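Local coordinates for protein leucine aminopeptidase (Legionella pneumophila, PDB 5GNE) that probably removes amino acids one at a time from the N-termini of peptides, as a zinc-dependent aminopeptidase of the M28 family, at residues D8-Q19 and M51-E62. Residues are numbered along the deposited sequence; the frame is centred on the assembly and turned at random.
Sequences DRIIVSNCLYEQ and MRPVCGNYLNAE
A disulfide and an edge pairing of a small antiparallel sheet join 8-19 to 51-62. Cys15 SG and Cys55 SG are 2.0 Å apart, tying the first turn of one helix to the last turn of the other; Cys15 swings its sulfur opposite its backbone N (chi1 -176°), across to Cys55. Beside the bridge, Leu16 CD1 packs 3.6 Å from Met51 CB as the two apolar chains run past one another, and Met51, bent at chi2 and chi3, crosses Gln19 at about a right angle, its CE against Gln19 CG.

Ser13, a good N-cap residue because its short hydroxyl folds back, does double work: OG accepts from Leu16 N and donates to a lone pair of Cys55 O at 2.8 Å. A water accepts from Ser13 N and donates to Cys55 O and Asn57 O, linking the segments between the disulfide and the Ile11-Leu59 pair. Gly56, with positive phi (90°), lets the chain leave the helix where a side chain would strike the preceding carbonyl.

Ile11 and Leu59 form a hydrogen-bonded pair, Ile11 N to Leu59 O 2.9 Å and Leu59 N to Ile11 O 3.0 Å. Branched Ile10, Ile11 and Val12 suit an extended strand with buried sides. On the sheet face of Ile10 and Asn60, Ile10 CD1 and CG2 both approach Tyr58 CD2 at 3.8 Å, the isoleucine meeting the ring obliquely; Val12 CG1 lies against Tyr58 CB. The side chain of Tyr58 is about 7 Å from that of Glu239, a zinc ligand. Arg9 O takes Ala61 N, while Asn60 suits the turn because its OD1 caps Glu62 N.

Strand 59-60 is one edge of a four-stranded antiparallel sheet, with 8-13 between it and 33-38, and Leu48 of helix 42-55 packs on Leu16 and Tyr58.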
loop_
_atom_site.group_PDB
_atom_site.type_symbol
_atom_site.label_atom_id
_atom_site.label_comp_id
_atom_site.label_asym_id
_atom_site.label_seq_id
_atom_site.Cartn_x
_atom_site.Cartn_y
_atom_site.Cartn_z
ATOM N N ASP A 8 16.934 14.513 5.884
ATOM C CA ASP A 8 16.151 13.320 6.059
ATOM C C ASP A 8 17.005 12.274 6.724
ATOM O O ASP A 8 18.210 12.178 6.479
ATOM C CB ASP A 8 15.635 12.806 4.720
ATOM C CG ASP A 8 14.742 13.806 4.027
ATOM O OD1 ASP A 8 13.554 13.865 4.390
ATOM O OD2 ASP A 8 15.226 14.547 3.143
ATOM N N ARG A 9 16.376 11.504 7.593
ATOM C CA ARG A 9 17.047 10.365 8.155
ATOM C C ARG A 9 16.399 9.117 7.598
ATOM O O ARG A 9 15.205 8.867 7.793
ATOM C CB ARG A 9 17.008 10.403 9.683
ATOM C CG ARG A 9 17.793 11.593 10.232
ATOM C CD ARG A 9 17.876 11.574 11.762
ATOM N NE ARG A 9 16.635 12.009 12.380
ATOM C CZ ARG A 9 16.489 12.136 13.686
ATOM N NH1 ARG A 9 17.508 11.829 14.482
ATOM N NH2 ARG A 9 15.337 12.552 14.194
ATOM N N ILE A 10 17.198 8.331 6.883
ATOM C CA ILE A 10 16.662 7.187 6.144
ATOM C C ILE A 10 17.536 5.980 6.357
ATOM O O ILE A 10 18.712 6.099 6.717
ATOM C CB ILE A 10 16.563 7.448 4.632
ATOM C CG1 ILE A 10 17.947 7.625 4.009
ATOM C CG2 ILE A 10 15.766 8.697 4.338
ATOM C CD1 ILE A 10 17.857 7.856 2.513
ATOM N N ILE A 11 16.942 4.809 6.141
ATOM C CA ILE A 11 17.675 3.557 6.220
ATOM C C ILE A 11 17.806 2.994 4.813
ATOM O O ILE A 11 16.829 2.907 4.077
ATOM C CB ILE A 11 16.977 2.565 7.159
ATOM C CG1 ILE A 11 17.071 3.099 8.595
ATOM C CG2 ILE A 11 17.603 1.172 7.063
ATOM C CD1 ILE A 11 16.200 2.340 9.546
ATOM N N VAL A 12 19.034 2.692 4.416
ATOM C CA VAL A 12 19.329 2.130 3.097
ATOM C C VAL A 12 20.207 0.891 3.166
ATOM O O VAL A 12 20.950 0.702 4.105
ATOM C CB VAL A 12 20.025 3.154 2.221
ATOM C CG1 VAL A 12 19.086 4.342 1.987
ATOM C CG2 VAL A 12 21.317 3.595 2.903
ATOM N N SER A 13 20.139 0.047 2.141
ATOM C CA SER A 13 21.094 -1.072 2.012
ATOM C C SER A 13 22.507 -0.516 1.927
ATOM O O SER A 13 22.727 0.605 1.445
ATOM C CB SER A 13 20.827 -1.890 0.776
ATOM O OG SER A 13 21.214 -1.108 -0.340
ATOM N N ASN A 14 23.476 -1.277 2.397
ATOM C CA ASN A 14 24.853 -0.830 2.233
ATOM C C ASN A 14 25.208 -0.557 0.776
ATOM O O ASN A 14 25.995 0.342 0.468
ATOM C CB ASN A 14 25.791 -1.816 2.897
ATOM C CG ASN A 14 25.733 -1.703 4.418
ATOM O OD1 ASN A 14 25.228 -0.705 4.948
ATOM N ND2 ASN A 14 26.205 -2.708 5.118
ATOM N N CYS A 15 24.567 -1.293 -0.120
ATOM C CA CYS A 15 24.683 -1.066 -1.551
ATOM C C CYS A 15 24.380 0.375 -1.918
ATOM O O CYS A 15 25.162 1.060 -2.551
ATOM C CB CYS A 15 23.743 -2.016 -2.309
ATOM S SG CYS A 15 23.865 -1.933 -4.090
ATOM N N LEU A 16 23.220 0.838 -1.510
ATOM C CA LEU A 16 22.814 2.208 -1.780
ATOM C C LEU A 16 23.702 3.199 -1.019
ATOM O O LEU A 16 24.026 4.268 -1.530
ATOM C CB LEU A 16 21.362 2.377 -1.392
ATOM C CG LEU A 16 20.537 3.528 -1.953
ATOM C CD1 LEU A 16 20.963 3.771 -3.386
ATOM C CD2 LEU A 16 19.062 3.146 -1.849
ATOM N N TYR A 17 24.125 2.841 0.189
ATOM C CA TYR A 17 24.981 3.749 0.954
ATOM C C TYR A 17 26.246 4.132 0.196
ATOM O O TYR A 17 26.620 5.308 0.161
ATOM C CB TYR A 17 25.378 3.158 2.299
ATOM C CG TYR A 17 26.381 4.030 3.019
ATOM C CD1 TYR A 17 26.034 5.322 3.430
ATOM C CD2 TYR A 17 27.681 3.588 3.275
ATOM C CE1 TYR A 17 26.952 6.152 4.088
ATOM C CE2 TYR A 17 28.612 4.415 3.941
ATOM C CZ TYR A 17 28.232 5.690 4.340
ATOM O OH TYR A 17 29.125 6.520 5.001
ATOM N N GLU A 18 26.913 3.142 -0.398
ATOM C CA GLU A 18 28.173 3.408 -1.085
ATOM C C GLU A 18 27.979 4.373 -2.248
ATOM O O GLU A 18 28.902 5.100 -2.605
ATOM C CB GLU A 18 28.817 2.108 -1.570
ATOM C CG GLU A 18 29.195 1.194 -0.415
ATOM C CD GLU A 18 30.298 1.780 0.465
ATOM O OE1 GLU A 18 31.160 2.498 -0.069
ATOM O OE2 GLU A 18 30.314 1.517 1.681
ATOM N N GLN A 19 26.780 4.392 -2.823
ATOM C CA GLN A 19 26.435 5.378 -3.851
ATOM C C GLN A 19 26.106 6.770 -3.274
ATOM O O GLN A 19 25.988 7.743 -4.017
ATOM C CB GLN A 19 25.232 4.891 -4.679
ATOM C CG GLN A 19 25.441 3.567 -5.413
ATOM C CD GLN A 19 26.701 3.565 -6.244
ATOM O OE1 GLN A 19 26.959 4.504 -6.998
ATOM N NE2 GLN A 19 27.527 2.539 -6.063
ATOM N N MET A 51 19.399 3.407 -8.617
ATOM C CA MET A 51 20.000 2.262 -7.935
ATOM C C MET A 51 18.969 1.295 -7.370
ATOM O O MET A 51 19.318 0.193 -6.947
ATOM C CB MET A 51 20.930 2.734 -6.816
ATOM C CG MET A 51 22.139 3.546 -7.319
ATOM S SD MET A 51 23.091 2.717 -8.626
ATOM C CE MET A 51 23.619 1.262 -7.747
ATOM N N ARG A 52 17.698 1.689 -7.392
ATOM C CA ARG A 52 16.639 0.879 -6.788
ATOM C C ARG A 52 16.548 -0.602 -7.246
ATOM O O ARG A 52 16.346 -1.482 -6.410
ATOM C CB ARG A 52 15.286 1.572 -6.982
ATOM C CG ARG A 52 14.158 0.887 -6.246
ATOM C CD ARG A 52 12.931 1.753 -6.202
ATOM N NE ARG A 52 11.804 1.064 -5.580
ATOM C CZ ARG A 52 10.640 1.649 -5.306
ATOM N NH1 ARG A 52 10.464 2.945 -5.574
ATOM N NH2 ARG A 52 9.660 0.941 -4.753
ATOM N N PRO A 53 16.682 -0.889 -8.552
ATOM C CA PRO A 53 16.670 -2.313 -8.962
ATOM C C PRO A 53 17.825 -3.150 -8.373
ATOM O O PRO A 53 17.661 -4.324 -8.058
ATOM C CB PRO A 53 16.814 -2.250 -10.489
ATOM C CG PRO A 53 16.400 -0.889 -10.865
ATOM C CD PRO A 53 16.820 0.006 -9.716
ATOM N N VAL A 54 19.003 -2.549 -8.309
ATOM C CA VAL A 54 20.188 -3.198 -7.765
ATOM C C VAL A 54 20.215 -3.196 -6.235
ATOM O O VAL A 54 20.500 -4.214 -5.603
ATOM C CB VAL A 54 21.470 -2.530 -8.312
ATOM C CG1 VAL A 54 22.683 -3.094 -7.655
ATOM C CG2 VAL A 54 21.538 -2.715 -9.824
ATOM N N CYS A 55 19.907 -2.040 -5.656
ATOM C CA CYS A 55 20.172 -1.783 -4.252
ATOM C C CYS A 55 18.945 -1.709 -3.361
ATOM O O CYS A 55 19.081 -1.560 -2.146
ATOM C CB CYS A 55 20.946 -0.478 -4.114
ATOM S SG CYS A 55 22.591 -0.523 -4.846
ATOM N N GLY A 56 17.753 -1.739 -3.954
ATOM C CA GLY A 56 16.524 -1.720 -3.173
ATOM C C GLY A 56 16.012 -0.328 -2.893
ATOM O O GLY A 56 16.673 0.676 -3.133
ATOM N N ASN A 57 14.820 -0.270 -2.327
ATOM C CA ASN A 57 14.227 0.989 -1.944
ATOM C C ASN A 57 14.788 1.420 -0.594
ATOM O O ASN A 57 15.540 0.688 0.014
ATOM C CB ASN A 57 12.706 0.854 -1.898
ATOM C CG ASN A 57 12.015 2.185 -1.891
ATOM O OD1 ASN A 57 12.572 3.178 -2.350
ATOM N ND2 ASN A 57 10.795 2.217 -1.377
ATOM N N TYR A 58 14.427 2.611 -0.135
ATOM C CA TYR A 58 14.834 3.065 1.186
ATOM C C TYR A 58 13.639 3.310 2.099
ATOM O O TYR A 58 12.513 3.460 1.646
ATOM C CB TYR A 58 15.648 4.348 1.079
ATOM C CG TYR A 58 14.850 5.545 0.628
ATOM C CD1 TYR A 58 14.532 5.729 -0.715
ATOM C CD2 TYR A 58 14.496 6.521 1.520
ATOM C CE1 TYR A 58 13.839 6.829 -1.132
ATOM C CE2 TYR A 58 13.807 7.645 1.112
ATOM C CZ TYR A 58 13.484 7.795 -0.205
ATOM O OH TYR A 58 12.790 8.917 -0.594
ATOM N N LEU A 59 13.898 3.337 3.396
ATOM C CA LEU A 59 12.842 3.587 4.360
ATOM C C LEU A 59 13.081 4.938 5.015
ATOM O O LEU A 59 14.151 5.180 5.544
ATOM C CB LEU A 59 12.826 2.484 5.411
ATOM C CG LEU A 59 11.773 2.547 6.523
ATOM C CD1 LEU A 59 10.348 2.353 5.970
ATOM C CD2 LEU A 59 12.113 1.517 7.596
ATOM N N ASN A 60 12.118 5.839 4.971
ATOM C CA ASN A 60 12.294 7.061 5.724
ATOM C C ASN A 60 11.985 6.802 7.183
ATOM O O ASN A 60 10.908 6.347 7.509
ATOM C CB ASN A 60 11.421 8.188 5.194
ATOM C CG ASN A 60 11.803 9.532 5.795
ATOM O OD1 ASN A 60 11.912 9.664 7.011
ATOM N ND2 ASN A 60 12.041 10.519 4.953
ATOM N N ALA A 61 12.927 7.126 8.059
ATOM C CA ALA A 61 12.794 6.786 9.478
ATOM C C ALA A 61 11.933 7.764 10.250
ATOM O O ALA A 61 11.494 7.442 11.357
ATOM C CB ALA A 61 14.131 6.710 10.126
ATOM N N GLU A 62 11.697 8.947 9.689
ATOM C CA GLU A 62 10.988 9.986 10.433
ATOM C C GLU A 62 9.712 9.540 11.159
ATOM O O GLU A 62 9.489 9.950 12.284
ATOM C CB GLU A 62 10.675 11.178 9.529
ATOM C CG GLU A 62 10.248 12.388 10.335
ATOM C CD GLU A 62 10.024 13.626 9.482
ATOM O OE1 GLU A 62 8.864 13.930 9.121
ATOM O OE2 GLU A 62 11.022 14.323 9.207
HETATM O O HOH W 1 18.075 0.154 -0.026
#